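Killer cell lectin-like receptor 3 (Mus musculus, PDB 3C8J) serves as a disulfide-linked homodimeric receptor on natural killer cells for class I MHC molecules, through an extracellular domain of the C-type lectin fold. Local coordinates at residues A[157-160]-A[161-165]; A[107-111]-A[112-116]. The protein carries 4 engineered substitutions. All coordinates share one frame; numbering follows the deposited sequence.

Interaction 1. Residues A[157-160]-A[161-165]; sequences SKLD and MKIKK. Engineered in segment 161-165: K164 (natural residue Arg).
The contact between L159-D160 and I163-K164 is the first turn of the short helix 160-164, which follows strand 148-151. Two i-to-i+4 bonds make it: I163 N reaches L159 O at 2.7 Å and K164 N reaches D160 O at 2.7 Å, both almost straight. Alongside, CD1 of I163 lies 3.6 Å from L159 CB; CG2 takes the position anti to the backbone N, which puts CG1 (chi1 -83°) back along the L159 carbonyl. The engineered K164 packs CG against D160 O at 3.3 Å, and its extended chain then leads away. At the start of the helix, S157 and D160 form a capping box across a type I turn. S157 OG accepts from L159 N at 3.1 Å, while S157 N donates to D160 OD2 at 2.8 Å, coming from above the carboxylate plane. The other carboxylate oxygen, OD1, takes the indole N-H of W151, and S157 OG is also bonded to I118 O, so both capping side chains are tied into the domain. From the helix, I163 packs on the same tryptophan of strand 148-151. Residues 161-165 belong to a region implicated in MHC class I binding, where M161 and K164 are exposed.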
loop_
_atom_site.group_PDB
_atom_site.type_symbol
_atom_site.label_atom_id
_atom_site.label_comp_id
_atom_site.label_asym_id
_atom_site.label_seq_id
_atom_site.Cartn_x
_atom_site.Cartn_y
_atom_site.Cartn_z
ATOM N N SER A 157 20.046 8.193 2.396
ATOM C CA SER A 157 18.779 8.211 1.700
ATOM C C SER A 157 18.969 8.961 0.393
ATOM O O SER A 157 19.790 9.871 0.302
ATOM C CB SER A 157 17.727 8.901 2.558
ATOM O OG SER A 157 16.715 9.453 1.747
ATOM N N LYS A 158 18.204 8.593 -0.624
ATOM C CA LYS A 158 18.342 9.244 -1.922
ATOM C C LYS A 158 17.747 10.646 -1.956
ATOM O O LYS A 158 17.721 11.305 -2.987
ATOM C CB LYS A 158 17.804 8.349 -3.027
ATOM C CG LYS A 158 18.815 7.300 -3.414
ATOM C CD LYS A 158 18.161 5.975 -3.714
ATOM C CE LYS A 158 19.182 4.849 -3.627
ATOM N NZ LYS A 158 20.498 5.175 -4.258
ATOM N N LEU A 159 17.289 11.101 -0.802
ATOM C CA LEU A 159 16.821 12.450 -0.637
ATOM C C LEU A 159 17.966 13.334 -0.218
ATOM O O LEU A 159 17.907 14.545 -0.397
ATOM C CB LEU A 159 15.748 12.484 0.441
ATOM C CG LEU A 159 14.291 12.662 0.048
ATOM C CD1 LEU A 159 13.954 11.978 -1.256
ATOM C CD2 LEU A 159 13.428 12.162 1.175
ATOM N N ASP A 160 19.001 12.719 0.350
ATOM C CA ASP A 160 20.126 13.451 0.942
ATOM C C ASP A 160 20.668 14.518 -0.006
ATOM O O ASP A 160 20.886 15.658 0.411
ATOM C CB ASP A 160 21.245 12.498 1.409
ATOM C CG ASP A 160 20.831 11.627 2.602
ATOM O OD1 ASP A 160 19.919 12.011 3.364
ATOM O OD2 ASP A 160 21.427 10.547 2.779
ATOM N N MET A 161 20.863 14.142 -1.274
ATOM C CA MET A 161 21.316 15.068 -2.312
ATOM C C MET A 161 20.483 16.349 -2.348
ATOM O O MET A 161 21.030 17.460 -2.259
ATOM C CB MET A 161 21.308 14.395 -3.688
ATOM C CG MET A 161 22.623 13.738 -4.050
ATOM S SD MET A 161 23.303 14.483 -5.544
ATOM C CE MET A 161 25.066 14.086 -5.419
ATOM N N LYS A 162 19.169 16.174 -2.471
ATOM C CA LYS A 162 18.211 17.275 -2.456
ATOM C C LYS A 162 18.201 17.987 -1.093
ATOM O O LYS A 162 18.231 19.221 -1.028
ATOM C CB LYS A 162 16.819 16.748 -2.829
ATOM C CG LYS A 162 15.672 17.753 -2.722
ATOM C CD LYS A 162 14.319 17.025 -2.626
ATOM C CE LYS A 162 13.211 17.935 -2.112
ATOM N NZ LYS A 162 11.880 17.387 -2.439
ATOM N N ILE A 163 18.183 17.202 -0.018
ATOM C CA ILE A 163 18.151 17.717 1.351
ATOM C C ILE A 163 19.340 18.622 1.691
ATOM O O ILE A 163 19.159 19.711 2.226
ATOM C CB ILE A 163 18.000 16.557 2.376
ATOM C CG1 ILE A 163 16.518 16.172 2.510
ATOM C CG2 ILE A 163 18.580 16.930 3.735
ATOM C CD1 ILE A 163 16.252 14.806 3.152
ATOM N N LYS A 164 20.553 18.186 1.369
ATOM C CA LYS A 164 21.726 19.001 1.665
ATOM C C LYS A 164 21.748 20.293 0.839
ATOM O O LYS A 164 22.364 21.288 1.242
ATOM C CB LYS A 164 23.033 18.200 1.536
ATOM C CG LYS A 164 23.413 17.759 0.126
ATOM C CD LYS A 164 24.836 17.219 0.113
ATOM C CE LYS A 164 25.403 17.133 -1.300
ATOM N NZ LYS A 164 26.872 16.851 -1.281
ATOM N N LYS A 165 21.059 20.279 -0.301
ATOM C CA LYS A 165 20.904 21.493 -1.099
ATOM C C LYS A 165 19.727 22.339 -0.600
ATOM O O LYS A 165 19.481 23.439 -1.107
ATOM C CB LYS A 165 20.790 21.175 -2.600
ATOM C CG LYS A 165 21.105 22.369 -3.501
ATOM C CD LYS A 165 21.458 21.975 -4.920
ATOM C CE LYS A 165 21.844 23.222 -5.711
ATOM N NZ LYS A 165 22.649 22.917 -6.925
#

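Interaction 2. Residues A[107-111]-A[112-116]; sequences NCQHY and GVPIL. Engineered in segment 112-116: G112 (natural residue Ser).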
loop_
_atom_site.group_PDB
_atom_site.type_symbol
_atom_site.label_atom_id
_atom_site.label_comp_id
_atom_site.label_asym_id
_atom_site.label_seq_id
_atom_site.Cartn_x
_atom_site.Cartn_y
_atom_site.Cartn_z
ATOM N N ASN A 107 6.936 7.024 20.620
ATOM C CA ASN A 107 5.703 6.314 20.292
ATOM C C ASN A 107 5.934 5.242 19.269
ATOM O O ASN A 107 5.451 4.126 19.418
ATOM C CB ASN A 107 4.625 7.257 19.761
ATOM C CG ASN A 107 3.936 8.050 20.859
ATOM O OD1 ASN A 107 4.460 8.216 21.970
ATOM N ND2 ASN A 107 2.748 8.562 20.544
ATOM N N CYS A 108 6.673 5.596 18.221
ATOM C CA CYS A 108 6.980 4.676 17.138
ATOM C C CYS A 108 7.698 3.428 17.671
ATOM O O CYS A 108 7.358 2.316 17.268
ATOM C CB CYS A 108 7.818 5.369 16.063
ATOM S SG CYS A 108 6.966 6.526 14.922
ATOM N N GLN A 109 8.673 3.609 18.566
ATOM C CA GLN A 109 9.379 2.472 19.179
ATOM C C GLN A 109 8.397 1.547 19.873
ATOM O O GLN A 109 8.479 0.333 19.717
ATOM C CB GLN A 109 10.450 2.911 20.201
ATOM C CG GLN A 109 11.901 2.792 19.717
ATOM C CD GLN A 109 12.233 1.423 19.102
ATOM O OE1 GLN A 109 12.308 1.288 17.873
ATOM N NE2 GLN A 109 12.419 0.409 19.950
ATOM N N HIS A 110 7.472 2.132 20.628
ATOM C CA HIS A 110 6.479 1.386 21.370
ATOM C C HIS A 110 5.657 0.419 20.506
ATOM O O HIS A 110 5.147 -0.568 21.007
ATOM C CB HIS A 110 5.565 2.345 22.113
ATOM C CG HIS A 110 4.554 1.659 22.974
ATOM N ND1 HIS A 110 3.229 1.539 22.613
ATOM C CD2 HIS A 110 4.680 1.029 24.165
ATOM C CE1 HIS A 110 2.575 0.887 23.558
ATOM N NE2 HIS A 110 3.433 0.565 24.509
ATOM N N TYR A 111 5.528 0.692 19.216
ATOM C CA TYR A 111 4.863 -0.260 18.323
ATOM C C TYR A 111 5.859 -1.085 17.522
ATOM O O TYR A 111 5.467 -1.826 16.628
ATOM C CB TYR A 111 3.898 0.456 17.376
ATOM C CG TYR A 111 2.850 1.207 18.121
ATOM C CD1 TYR A 111 2.827 2.593 18.101
ATOM C CD2 TYR A 111 1.903 0.535 18.885
ATOM C CE1 TYR A 111 1.867 3.306 18.814
ATOM C CE2 TYR A 111 0.948 1.226 19.600
ATOM C CZ TYR A 111 0.938 2.619 19.561
ATOM O OH TYR A 111 -0.013 3.324 20.264
ATOM N N GLY A 112 7.148 -0.941 17.833
ATOM C CA GLY A 112 8.193 -1.609 17.066
ATOM C C GLY A 112 8.294 -1.186 15.606
ATOM O O GLY A 112 8.880 -1.887 14.802
ATOM N N VAL A 113 7.730 -0.039 15.261
ATOM C CA VAL A 113 7.828 0.471 13.899
ATOM C C VAL A 113 8.448 1.839 14.030
ATOM O O VAL A 113 7.792 2.767 14.480
ATOM C CB VAL A 113 6.443 0.548 13.207
ATOM C CG1 VAL A 113 6.550 1.169 11.854
ATOM C CG2 VAL A 113 5.831 -0.850 13.094
ATOM N N PRO A 114 9.732 1.963 13.676
ATOM C CA PRO A 114 10.438 3.194 14.056
ATOM C C PRO A 114 10.028 4.441 13.251
ATOM O O PRO A 114 9.426 4.330 12.193
ATOM C CB PRO A 114 11.918 2.834 13.834
ATOM C CG PRO A 114 11.938 1.292 13.610
ATOM C CD PRO A 114 10.611 1.010 12.971
ATOM N N ILE A 115 10.361 5.618 13.778
ATOM C CA ILE A 115 10.030 6.891 13.131
ATOM C C ILE A 115 10.510 6.890 11.679
ATOM O O ILE A 115 11.559 6.337 11.367
ATOM C CB ILE A 115 10.526 8.104 13.990
ATOM C CG1 ILE A 115 10.071 9.455 13.432
ATOM C CG2 ILE A 115 12.049 8.057 14.244
ATOM C CD1 ILE A 115 10.522 10.658 14.299
ATOM N N LEU A 116 9.731 7.496 10.792
ATOM C CA LEU A 116 9.920 7.323 9.351
ATOM C C LEU A 116 11.277 7.681 8.778
ATOM O O LEU A 116 11.817 8.759 9.018
ATOM C CB LEU A 116 8.839 8.056 8.570
ATOM C CG LEU A 116 8.865 7.868 7.052
ATOM C CD1 LEU A 116 8.547 6.445 6.646
ATOM C CD2 LEU A 116 7.943 8.844 6.390
#
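A Schellman motif ends helix 101-110 here, with C108 and Q109 on the helix side and G112 and V113 beyond it. V113 N donates to C108 O at 3.1 Å, and G112 N to Q109 O at 2.6 Å; the second donor sits well above the plane of its carbonyl. C108 O takes a second bond, from Y111 N, and the two donors reach it from opposite faces of its plane, so the last turn and the outgoing chain share one acceptor. G112, an engineered residue, is the C-prime position: its positive phi of 63° reverses the chain so that V113 N can come back to C108 O.

The returning backbone then runs close past the side chain of C108. Its CB lies 3.4 Å from I115 N, and SG is 3.6 Å from I115 CA and 4.0 Å from I115 CB. The sulfur stands beside its own backbone N, anti to the carbonyl carbon (chi1 -76°), which sets it against I115 and within bonding distance of C194 of strand 190-197, its disulfide partner. This is one of the disulfides of the C-type lectin domain, here joining the end of the helix to the sheet. The backbone of P114 adds a bond to G195 and that of L116 bonds to both G139 and I193, so the chain leaving the helix is fastened along the sheet.

At the turn itself, CG2 of V113 touches Y111 O at 3.7 Å. The side chain of V113 also packs on Y93 and C194, and on F201 of the second subunit. The Y111 ring has ND1 of H110 over one face, 3.8 Å above its plane and offset toward the rim, and meets the ring of Y93.

Interaction 2 comes first along the chain, closing helix 101-110, and interaction 1 follows after helix 121-130 and strands 136-143 and 148-151, opening helix 160-164. Both lie in the one C-type lectin domain, on opposite sides of the chain's centre, with their own centres about 23 Å apart and nearest atoms about 8 Å apart; they do not touch. The 107-116 turn leans on strands 90-96 and 190-197, whereas 157-165 is anchored on strand 148-151. Of the two, interaction 2 is the one with a contact to the second subunit, and interaction 1 the one whose second half lies within a region implicated in MHC class I binding.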